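Beta-N-acetylhexosaminidase (Bacteroides fragilis, PDB 4PYS) probably removes terminal beta-linked N-acetylhexosamine residues from glycans or glycoconjugates, as a family 20 glycoside hydrolase with a TIM-barrel catalytic domain. Local coordinates at residues A[275-278]-A[279-283]; A[329-333]-A[334-338]; A[396-399]-A[400-403]; A[435-438]-A[439-443]. All blocks are in the same frame, centred on the assembly; numbering follows the deposited sequence.

Interaction 1: residues A[275-278]-A[279-283]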
loop_
_atom_site.group_PDB
_atom_site.type_symbol
_atom_site.label_atom_id
_atom_site.label_comp_id
_atom_site.label_asym_id
_atom_site.label_seq_id
_atom_site.Cartn_x
_atom_site.Cartn_y
_atom_site.Cartn_z
ATOM N N ASP A 275 -0.802 1.360 21.434
ATOM C CA ASP A 275 0.145 2.327 21.984
ATOM C C ASP A 275 1.512 2.131 21.322
ATOM O O ASP A 275 2.123 3.090 20.851
ATOM C CB ASP A 275 0.265 2.194 23.508
ATOM C CG ASP A 275 -0.872 2.880 24.255
ATOM O OD1 ASP A 275 -1.706 3.539 23.602
ATOM O OD2 ASP A 275 -0.930 2.771 25.500
ATOM N N GLU A 276 1.975 0.884 21.257
ATOM C CA GLU A 276 3.278 0.604 20.665
ATOM C C GLU A 276 3.265 0.772 19.154
ATOM O O GLU A 276 4.205 1.327 18.577
ATOM C CB GLU A 276 3.786 -0.783 21.069
ATOM C CG GLU A 276 4.308 -0.790 22.507
ATOM C CD GLU A 276 5.101 -2.034 22.867
ATOM O OE1 GLU A 276 5.862 -2.541 22.017
ATOM O OE2 GLU A 276 4.965 -2.497 24.016
ATOM N N VAL A 277 2.193 0.305 18.521
ATOM C CA VAL A 277 2.028 0.495 17.083
ATOM C C VAL A 277 2.097 1.976 16.705
ATOM O O VAL A 277 2.729 2.345 15.715
ATOM C CB VAL A 277 0.728 -0.145 16.577
ATOM C CG1 VAL A 277 0.479 0.217 15.116
ATOM C CG2 VAL A 277 0.810 -1.654 16.707
ATOM N N CYS A 278 1.471 2.834 17.500
ATOM C CA CYS A 278 1.511 4.261 17.197
ATOM C C CYS A 278 2.891 4.891 17.430
ATOM O O CYS A 278 3.262 5.844 16.741
ATOM C CB CYS A 278 0.403 5.009 17.943
ATOM S SG CYS A 278 -1.230 4.610 17.261
ATOM N N ARG A 279 3.655 4.350 18.377
ATOM C CA ARG A 279 5.014 4.831 18.605
ATOM C C ARG A 279 5.921 4.483 17.432
ATOM O O ARG A 279 6.794 5.271 17.059
ATOM C CB ARG A 279 5.603 4.219 19.872
ATOM C CG ARG A 279 4.937 4.664 21.140
ATOM C CD ARG A 279 5.667 4.082 22.341
ATOM N NE ARG A 279 4.742 3.429 23.260
ATOM C CZ ARG A 279 5.061 2.397 24.033
ATOM N NH1 ARG A 279 4.152 1.870 24.848
ATOM N NH2 ARG A 279 6.290 1.892 23.995
HETATM N N MSE A 280 5.706 3.298 16.860
HETATM C CA MSE A 280 6.563 2.772 15.805
HETATM C C MSE A 280 6.193 3.315 14.438
HETATM O O MSE A 280 7.074 3.576 13.616
HETATM C CB MSE A 280 6.480 1.241 15.746
HETATM C CG MSE A 280 7.127 0.525 16.903
HETATM SE SE MSE A 280 7.192 -1.353 16.417
HETATM C CE MSE A 280 5.332 -1.822 16.837
ATOM N N PHE A 281 4.893 3.463 14.190
ATOM C CA PHE A 281 4.401 3.856 12.874
ATOM C C PHE A 281 3.814 5.259 12.946
ATOM O O PHE A 281 2.716 5.444 13.466
ATOM C CB PHE A 281 3.319 2.879 12.392
ATOM C CG PHE A 281 3.821 1.477 12.128
ATOM C CD1 PHE A 281 3.858 0.531 13.143
ATOM C CD2 PHE A 281 4.228 1.104 10.856
ATOM C CE1 PHE A 281 4.314 -0.765 12.903
ATOM C CE2 PHE A 281 4.677 -0.185 10.598
ATOM C CZ PHE A 281 4.728 -1.124 11.627
ATOM N N PRO A 282 4.537 6.257 12.417
ATOM C CA PRO A 282 4.034 7.636 12.488
ATOM C C PRO A 282 2.840 7.912 11.571
ATOM O O PRO A 282 2.269 9.009 11.643
ATOM C CB PRO A 282 5.248 8.471 12.054
ATOM C CG PRO A 282 6.051 7.539 11.178
ATOM C CD PRO A 282 5.886 6.184 11.821
ATOM N N SER A 283 2.478 6.943 10.732
ATOM C CA SER A 283 1.330 7.052 9.817
ATOM C C SER A 283 0.079 7.647 10.470
ATOM O O SER A 283 -0.337 7.213 11.536
ATOM C CB SER A 283 0.985 5.676 9.254
ATOM O OG SER A 283 -0.200 5.724 8.474
#
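One face of the Arg279 guanidinium rests on the aliphatic part of Glu276, whose CG lies off-centre toward the rim of the group and 3.5 Å from Arg279 NH1. The ring of Phe281 meets its partner differently: Val277 O sits in the ring plane at the edge, 3.3 Å from Phe281 CD1, and Val277 CG1 touches the same CD1 at 3.9 Å. Arg279 reaches Glu276 by running back along the last helical turn, its CG passing 3.2 Å from Asp275 O before a bend at chi3 (-130°) carries the guanidinium over the Glu276 chain. The opposite charges stay apart, with Glu276 OE2 4.5 Å from Arg279 NH1 and well out of the guanidinium plane, so the attraction is one of charge without an N-H aimed at the oxygen. The carboxylate is instead held by Gln203 and by the backbone N atoms of Lys179 and Arg180. Helical backbone bonds tie the two halves together: Met280 N to Glu276 O at 3.0 Å, and Phe281 N to Val277 O at 2.9 Å. Phe281 is the first residue to leave helical geometry, yet its N-H still completes the final turn, which holds its ring beside Val277. Helix 264-280 thus ends against the barrel wall of the catalytic domain: Phe281 is buried against Trp166 and Leu168 of strand 163-170, Val220 and Pro222 of strand 219-223, and Val206 and Ile210 of helix 203-214, while Met280, present as selenomethionine, packs on Ile176 and on Gln203 of the same helix.

Interaction 2: residues A[329-333]-A[334-338]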
loop_
_atom_site.group_PDB
_atom_site.type_symbol
_atom_site.label_atom_id
_atom_site.label_comp_id
_atom_site.label_asym_id
_atom_site.label_seq_id
_atom_site.Cartn_x
_atom_site.Cartn_y
_atom_site.Cartn_z
ATOM N N ASP A 329 -11.964 5.191 18.678
ATOM C CA ASP A 329 -11.951 6.333 19.587
ATOM C C ASP A 329 -10.593 6.466 20.259
ATOM O O ASP A 329 -10.106 7.576 20.479
ATOM C CB ASP A 329 -13.059 6.234 20.634
ATOM C CG ASP A 329 -14.224 7.152 20.328
ATOM O OD1 ASP A 329 -14.046 8.388 20.409
ATOM O OD2 ASP A 329 -15.316 6.637 20.007
ATOM N N TYR A 330 -9.980 5.330 20.577
ATOM C CA TYR A 330 -8.650 5.335 21.161
ATOM C C TYR A 330 -7.643 5.946 20.189
ATOM O O TYR A 330 -6.814 6.779 20.575
ATOM C CB TYR A 330 -8.211 3.921 21.528
ATOM C CG TYR A 330 -6.979 3.925 22.381
ATOM C CD1 TYR A 330 -7.028 4.430 23.672
ATOM C CD2 TYR A 330 -5.760 3.455 21.898
ATOM C CE1 TYR A 330 -5.914 4.459 24.469
ATOM C CE2 TYR A 330 -4.626 3.478 22.700
ATOM C CZ TYR A 330 -4.717 3.986 23.985
ATOM O OH TYR A 330 -3.615 4.023 24.813
ATOM N N LEU A 331 -7.716 5.518 18.933
ATOM C CA LEU A 331 -6.846 6.061 17.901
ATOM C C LEU A 331 -7.113 7.556 17.735
ATOM O O LEU A 331 -6.183 8.340 17.537
ATOM C CB LEU A 331 -7.041 5.321 16.581
ATOM C CG LEU A 331 -6.386 3.943 16.522
ATOM C CD1 LEU A 331 -6.673 3.288 15.190
ATOM C CD2 LEU A 331 -4.887 4.074 16.750
ATOM N N LYS A 332 -8.380 7.945 17.850
ATOM C CA LYS A 332 -8.758 9.350 17.724
ATOM C C LYS A 332 -8.059 10.224 18.766
ATOM O O LYS A 332 -7.566 11.306 18.441
ATOM C CB LYS A 332 -10.276 9.524 17.818
ATOM C CG LYS A 332 -10.741 10.950 17.559
ATOM C CD LYS A 332 -12.245 11.032 17.431
ATOM C CE LYS A 332 -12.707 12.478 17.401
ATOM N NZ LYS A 332 -14.182 12.574 17.235
ATOM N N GLN A 333 -7.996 9.753 20.008
ATOM C CA GLN A 333 -7.343 10.529 21.065
ATOM C C GLN A 333 -5.823 10.533 20.884
ATOM O O GLN A 333 -5.117 11.318 21.506
ATOM C CB GLN A 333 -7.765 10.055 22.467
ATOM C CG GLN A 333 -7.080 8.793 22.990
ATOM C CD GLN A 333 -7.708 8.289 24.292
ATOM O OE1 GLN A 333 -8.931 8.205 24.411
ATOM N NE2 GLN A 333 -6.869 7.954 25.269
ATOM N N LYS A 334 -5.331 9.662 20.006
ATOM C CA LYS A 334 -3.919 9.650 19.630
ATOM C C LYS A 334 -3.659 10.448 18.357
ATOM O O LYS A 334 -2.524 10.523 17.883
ATOM C CB LYS A 334 -3.439 8.220 19.411
ATOM C CG LYS A 334 -3.439 7.378 20.664
ATOM C CD LYS A 334 -2.689 6.096 20.409
ATOM C CE LYS A 334 -1.930 5.685 21.644
ATOM N NZ LYS A 334 -0.875 6.658 22.053
ATOM N N GLY A 335 -4.713 11.028 17.792
ATOM C CA GLY A 335 -4.571 11.816 16.580
ATOM C C GLY A 335 -4.450 11.002 15.307
ATOM O O GLY A 335 -3.972 11.509 14.290
ATOM N N ARG A 336 -4.889 9.746 15.343
ATOM C CA ARG A 336 -4.846 8.908 14.146
ATOM C C ARG A 336 -6.248 8.641 13.612
ATOM O O ARG A 336 -7.245 8.798 14.331
ATOM C CB ARG A 336 -4.148 7.579 14.441
ATOM C CG ARG A 336 -2.820 7.727 15.157
ATOM C CD ARG A 336 -1.792 8.529 14.340
ATOM N NE ARG A 336 -0.567 8.693 15.119
ATOM C CZ ARG A 336 0.486 7.891 15.024
ATOM N NH1 ARG A 336 0.484 6.888 14.156
ATOM N NH2 ARG A 336 1.545 8.092 15.791
ATOM N N LYS A 337 -6.309 8.270 12.342
ATOM C CA LYS A 337 -7.535 7.795 11.715
ATOM C C LYS A 337 -7.526 6.273 11.710
ATOM O O LYS A 337 -6.462 5.653 11.668
ATOM C CB LYS A 337 -7.655 8.341 10.293
ATOM C CG LYS A 337 -7.891 9.858 10.280
ATOM C CD LYS A 337 -8.087 10.406 8.875
ATOM C CE LYS A 337 -8.426 11.899 8.915
ATOM N NZ LYS A 337 -9.631 12.182 9.752
ATOM N N ALA A 338 -8.710 5.671 11.766
ATOM C CA ALA A 338 -8.822 4.216 11.835
ATOM C C ALA A 338 -9.460 3.678 10.567
ATOM O O ALA A 338 -10.579 4.073 10.221
ATOM C CB ALA A 338 -9.650 3.824 13.041
#
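Tyr330 turns its ring out from the helix with CG opposite the backbone N (chi1 -168°), and Lys334, bent at both chi3 and chi4, brings its CE obliquely up to that ring, 3.6 Å from Tyr330 CE2. The approach is made by methylene carbons; farther up the same chain, Lys334 CG lies 3.4 Å from Tyr330 O. Behind this pair the helix closes in a Schellman motif. Gly335 takes a positive phi (79°), a conformation easiest for glycine, and the chain doubles back so that Arg336 N bonds to Leu331 O at 2.9 Å, nearly straight at 165°, while Gly335 N bonds to Lys332 O, also at 2.9 Å. Leu331 O accepts from Lys334 N as well, at 2.9 Å, the two donors arriving from opposite faces of its carbonyl plane. The reversal leads into strand 337-341, and Leu331 CD1 meets Ala338 CB at 3.7 Å, an apolar link between the last helical turn and the new strand; Leu331 also packs on Ile286 of the adjacent strand 285-287. The polar ends find partners elsewhere in the fold: Tyr330 OH probably bonds to Asp275 OD1, though the modelled separation is doubtfully short, Lys334 NZ makes a long, weak ion pair with the same oxygen, and Lys332 forms a salt bridge with Asp354. Arg336 donates from NH1 to Phe281 O and from NH2 to Cys278 O. Its charge therefore lies at the C-terminal end of helix 264-280, where it would be expected to offset the partial negative charge of the carbonyl groups, so that the cap of one helix supplies the cation for its neighbour.

Interaction 3: residues A[396-399]-A[400-403]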
loop_
_atom_site.group_PDB
_atom_site.type_symbol
_atom_site.label_atom_id
_atom_site.label_comp_id
_atom_site.label_asym_id
_atom_site.label_seq_id
_atom_site.Cartn_x
_atom_site.Cartn_y
_atom_site.Cartn_z
ATOM N N THR A 396 -5.384 -17.633 -14.473
ATOM C CA THR A 396 -6.035 -18.923 -14.728
ATOM C C THR A 396 -6.106 -19.636 -13.378
ATOM O O THR A 396 -5.338 -19.306 -12.481
ATOM C CB THR A 396 -5.244 -19.771 -15.755
ATOM O OG1 THR A 396 -3.878 -19.895 -15.334
ATOM C CG2 THR A 396 -5.278 -19.123 -17.139
ATOM N N PRO A 397 -7.037 -20.593 -13.218
ATOM C CA PRO A 397 -7.265 -21.197 -11.896
ATOM C C PRO A 397 -6.030 -21.832 -11.251
ATOM O O PRO A 397 -5.199 -22.434 -11.935
ATOM C CB PRO A 397 -8.329 -22.265 -12.182
ATOM C CG PRO A 397 -9.076 -21.731 -13.366
ATOM C CD PRO A 397 -8.030 -21.051 -14.210
ATOM N N TRP A 398 -5.938 -21.700 -9.931
ATOM C CA TRP A 398 -4.812 -22.211 -9.166
ATOM C C TRP A 398 -5.257 -22.426 -7.730
ATOM O O TRP A 398 -5.650 -21.479 -7.053
ATOM C CB TRP A 398 -3.643 -21.224 -9.209
ATOM C CG TRP A 398 -2.491 -21.657 -8.359
ATOM C CD1 TRP A 398 -1.625 -22.689 -8.604
ATOM C CD2 TRP A 398 -2.084 -21.076 -7.120
ATOM N NE1 TRP A 398 -0.697 -22.772 -7.593
ATOM C CE2 TRP A 398 -0.963 -21.797 -6.666
ATOM C CE3 TRP A 398 -2.563 -20.016 -6.347
ATOM C CZ2 TRP A 398 -0.308 -21.484 -5.470
ATOM C CZ3 TRP A 398 -1.910 -19.703 -5.156
ATOM C CH2 TRP A 398 -0.796 -20.435 -4.733
ATOM N N LYS A 399 -5.205 -23.673 -7.276
ATOM C CA LYS A 399 -5.610 -24.033 -5.913
ATOM C C LYS A 399 -6.992 -23.494 -5.541
ATOM O O LYS A 399 -7.977 -23.808 -6.206
ATOM C CB LYS A 399 -4.551 -23.581 -4.904
ATOM C CG LYS A 399 -3.181 -24.194 -5.178
ATOM C CD LYS A 399 -2.261 -24.054 -3.985
ATOM C CE LYS A 399 -0.913 -24.705 -4.253
ATOM N NZ LYS A 399 0.019 -24.529 -3.096
ATOM N N GLY A 400 -7.058 -22.677 -4.495
ATOM C CA GLY A 400 -8.330 -22.156 -4.022
ATOM C C GLY A 400 -8.963 -21.109 -4.926
ATOM O O GLY A 400 -10.125 -20.744 -4.737
ATOM N N TYR A 401 -8.206 -20.619 -5.904
ATOM C CA TYR A 401 -8.743 -19.655 -6.860
ATOM C C TYR A 401 -9.360 -20.361 -8.076
ATOM O O TYR A 401 -8.644 -20.881 -8.937
ATOM C CB TYR A 401 -7.646 -18.669 -7.291
ATOM C CG TYR A 401 -7.055 -17.896 -6.137
ATOM C CD1 TYR A 401 -7.619 -16.703 -5.721
ATOM C CD2 TYR A 401 -5.935 -18.368 -5.455
ATOM C CE1 TYR A 401 -7.087 -15.994 -4.664
ATOM C CE2 TYR A 401 -5.398 -17.670 -4.392
ATOM C CZ TYR A 401 -5.981 -16.489 -3.995
ATOM O OH TYR A 401 -5.450 -15.781 -2.939
ATOM N N THR A 402 -10.689 -20.400 -8.135
ATOM C CA THR A 402 -11.379 -20.956 -9.299
ATOM C C THR A 402 -11.470 -19.882 -10.374
ATOM O O THR A 402 -10.946 -18.787 -10.204
ATOM C CB THR A 402 -12.809 -21.421 -8.962
ATOM O OG1 THR A 402 -13.603 -20.294 -8.570
ATOM C CG2 THR A 402 -12.793 -22.438 -7.838
ATOM N N GLN A 403 -12.144 -20.197 -11.475
ATOM C CA GLN A 403 -12.344 -19.234 -12.557
ATOM C C GLN A 403 -12.927 -17.912 -12.060
ATOM O O GLN A 403 -12.579 -16.835 -12.554
ATOM C CB GLN A 403 -13.270 -19.841 -13.613
ATOM C CG GLN A 403 -13.438 -18.965 -14.834
ATOM C CD GLN A 403 -12.123 -18.733 -15.559
ATOM O OE1 GLN A 403 -11.302 -19.644 -15.682
ATOM N NE2 GLN A 403 -11.916 -17.511 -16.040
HETATM O O HOH W 1 -8.704 -23.676 -8.783
#
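Trp398 and Tyr401 pair through their backbones as an antiparallel hydrogen-bonded pair closing a type II' beta turn in the catalytic-domain loop between helices 386-389 and 409-415: Trp398 N reaches Tyr401 O at 3.0 Å, in the carbonyl plane, and Tyr401 N reaches Trp398 O at 2.9 Å from above that carbonyl's plane. With Trp398 CG anti to its N (chi1 176°) and Tyr401 CG anti to its carbonyl carbon (chi1 -59°), the aromatic side chains run side by side in the same direction, Trp398 CE3 3.9 Å from Tyr401 CD2, and Trp398 O lies at the edge of the Tyr401 ring. Lys399 sets its CG over the centre of one indole face. Pro397 CG touches Gln403 OE1 at 3.8 Å. Water 1 bridges the turn, donating to Lys399 O at 2.7 Å and to Tyr401 O at 2.8 Å. A second shell fixes the aromatic pair: Trp398 NE1 bonds to Asp506, the C-terminal residue, Arg449 makes a cation-pi contact with the indole, and Tyr401 OH bonds to Asn392. Asp439 accepts from Gly400 N. Tyr401 O thus takes two donors, a backbone N-H and the water, so the turn is closed by polar backbone bonds and by aromatic packing beside it.

Interaction 4: residues A[435-438]-A[439-443]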
loop_
_atom_site.group_PDB
_atom_site.type_symbol
_atom_site.label_atom_id
_atom_site.label_comp_id
_atom_site.label_asym_id
_atom_site.label_seq_id
_atom_site.Cartn_x
_atom_site.Cartn_y
_atom_site.Cartn_z
ATOM N N LEU A 435 -1.855 -7.763 -2.490
ATOM C CA LEU A 435 -1.324 -9.086 -2.770
ATOM C C LEU A 435 -1.480 -9.927 -1.511
ATOM O O LEU A 435 -0.644 -9.857 -0.602
ATOM C CB LEU A 435 0.150 -8.984 -3.183
ATOM C CG LEU A 435 0.834 -10.231 -3.782
ATOM C CD1 LEU A 435 1.084 -11.360 -2.783
ATOM C CD2 LEU A 435 0.032 -10.764 -4.964
ATOM N N TRP A 436 -2.557 -10.709 -1.450
ATOM C CA TRP A 436 -2.795 -11.614 -0.332
ATOM C C TRP A 436 -2.008 -12.888 -0.573
ATOM O O TRP A 436 -1.905 -13.353 -1.703
ATOM C CB TRP A 436 -4.286 -11.955 -0.226
ATOM C CG TRP A 436 -5.117 -10.759 0.094
ATOM C CD1 TRP A 436 -5.761 -9.940 -0.791
ATOM C CD2 TRP A 436 -5.378 -10.226 1.399
ATOM N NE1 TRP A 436 -6.411 -8.930 -0.112
ATOM C CE2 TRP A 436 -6.190 -9.084 1.232
ATOM C CE3 TRP A 436 -5.004 -10.605 2.691
ATOM C CZ2 TRP A 436 -6.633 -8.316 2.312
ATOM C CZ3 TRP A 436 -5.450 -9.843 3.765
ATOM C CH2 TRP A 436 -6.254 -8.710 3.565
ATOM N N THR A 437 -1.453 -13.461 0.485
ATOM C CA THR A 437 -0.592 -14.633 0.316
ATOM C C THR A 437 -1.247 -15.968 0.688
ATOM O O THR A 437 -0.555 -16.949 0.993
ATOM C CB THR A 437 0.793 -14.427 1.001
ATOM O OG1 THR A 437 0.613 -14.045 2.377
ATOM C CG2 THR A 437 1.568 -13.323 0.287
ATOM N N ASP A 438 -2.581 -16.014 0.630
ATOM C CA ASP A 438 -3.332 -17.267 0.804
ATOM C C ASP A 438 -2.787 -18.368 -0.106
ATOM O O ASP A 438 -2.342 -18.088 -1.231
ATOM C CB ASP A 438 -4.810 -17.086 0.418
ATOM C CG ASP A 438 -5.483 -15.947 1.145
ATOM O OD1 ASP A 438 -4.837 -14.894 1.351
ATOM O OD2 ASP A 438 -6.678 -16.102 1.493
ATOM N N ASP A 439 -2.862 -19.604 0.370
ATOM C CA ASP A 439 -2.488 -20.793 -0.407
ATOM C C ASP A 439 -0.979 -20.941 -0.612
ATOM O O ASP A 439 -0.545 -21.587 -1.565
ATOM C CB ASP A 439 -3.222 -20.848 -1.761
ATOM C CG ASP A 439 -4.612 -21.439 -1.655
ATOM O OD1 ASP A 439 -4.824 -22.317 -0.796
ATOM O OD2 ASP A 439 -5.488 -21.037 -2.450
ATOM N N GLY A 440 -0.186 -20.349 0.276
ATOM C CA GLY A 440 1.251 -20.578 0.264
ATOM C C GLY A 440 2.024 -19.836 -0.814
ATOM O O GLY A 440 2.916 -20.410 -1.439
ATOM N N VAL A 441 1.688 -18.567 -1.027
ATOM C CA VAL A 441 2.437 -17.726 -1.957
ATOM C C VAL A 441 3.747 -17.273 -1.308
ATOM O O VAL A 441 3.762 -16.366 -0.479
ATOM C CB VAL A 441 1.611 -16.505 -2.402
ATOM C CG1 VAL A 441 2.442 -15.576 -3.308
ATOM C CG2 VAL A 441 0.345 -16.965 -3.121
ATOM N N THR A 442 4.841 -17.927 -1.681
ATOM C CA THR A 442 6.154 -17.620 -1.135
ATOM C C THR A 442 6.740 -16.441 -1.904
ATOM O O THR A 442 6.139 -15.974 -2.870
ATOM C CB THR A 442 7.090 -18.819 -1.274
ATOM O OG1 THR A 442 7.183 -19.166 -2.659
ATOM C CG2 THR A 442 6.557 -20.016 -0.495
ATOM N N GLU A 443 7.904 -15.960 -1.483
ATOM C CA GLU A 443 8.474 -14.744 -2.081
ATOM C C GLU A 443 8.710 -14.877 -3.590
ATOM O O GLU A 443 8.506 -13.917 -4.347
ATOM C CB GLU A 443 9.800 -14.386 -1.403
ATOM C CG GLU A 443 9.671 -13.969 0.059
ATOM C CD GLU A 443 10.974 -13.444 0.627
ATOM O OE1 GLU A 443 11.801 -12.932 -0.154
ATOM O OE2 GLU A 443 11.167 -13.541 1.854
HETATM O O HOH W 2 0.021 -18.786 2.879
#
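Thr437 and Val441 meet across a tight turn in the loop that follows strand 428-435, the last strand of the TIM barrel. The backbone angles of Asp438 and Asp439 are close to those of a type II beta turn, with positive phi at Asp439 (72°) and again at Gly440. Direct hydrogen bonds are weak: Thr437 O receives Gly440 N at 3.5 Å and Val441 N at 3.4 Å, the latter nearly straight at 165°. A water strengthens the closure: water 2 donates to Thr437 O at 2.7 Å and accepts from Gly440 N at 3.0 Å, so one carbonyl oxygen gathers the water and both weak donors. Apolar contact is made by branched side chains crossing at an angle. Thr437 CB lies 4.1 Å from Val441 CB, and Val441 CG1 comes within 4.5 Å of Leu435 CD1, which brings the end of the strand into the same cluster; Arg449 of helix 447-450 touches both Leu435 and Val441. Thr437 chi1 of 53° sets OG1 between the backbone N and carbonyl carbon, with CG2 anti to that carbon and 3.8 Å from Val441 O. Polar side chains turn to other partners. Thr437 OG1 bonds to Asp138 O of neighbouring strand 132-138, and Asp438 OD2 bonds to a bound glycerol, probably from the crystallisation liquor. This position at the C-terminal end of the barrel strands, where TIM-barrel enzymes carry their active sites, is consistent with the loop lining the substrate pocket. Val441 CG2 reaches back to within 3.5 Å of Asp438 O.

Along the chain the four contacts come in series, all within the family 20 catalytic domain, and they form two pairs. Interactions 1 and 2, with centres 11 Å apart, end helices 264-280 and 316-333 where the chain enters the parallel strands 285-287 and 337-341, at the N-terminal end of the barrel strands; they touch directly through Tyr330, which meets Asp275, and Arg336, which meets Phe281 O. Interactions 3 and 4, with centres 13 Å apart, also touch, and lie among the loops toward the C-terminal ends of the strands. Centres of interactions 1 and 3 are 37 Å apart, on opposite sides of the chain's centre. One pair thus joins helices to the barrel base, while the other shapes its probable catalytic end.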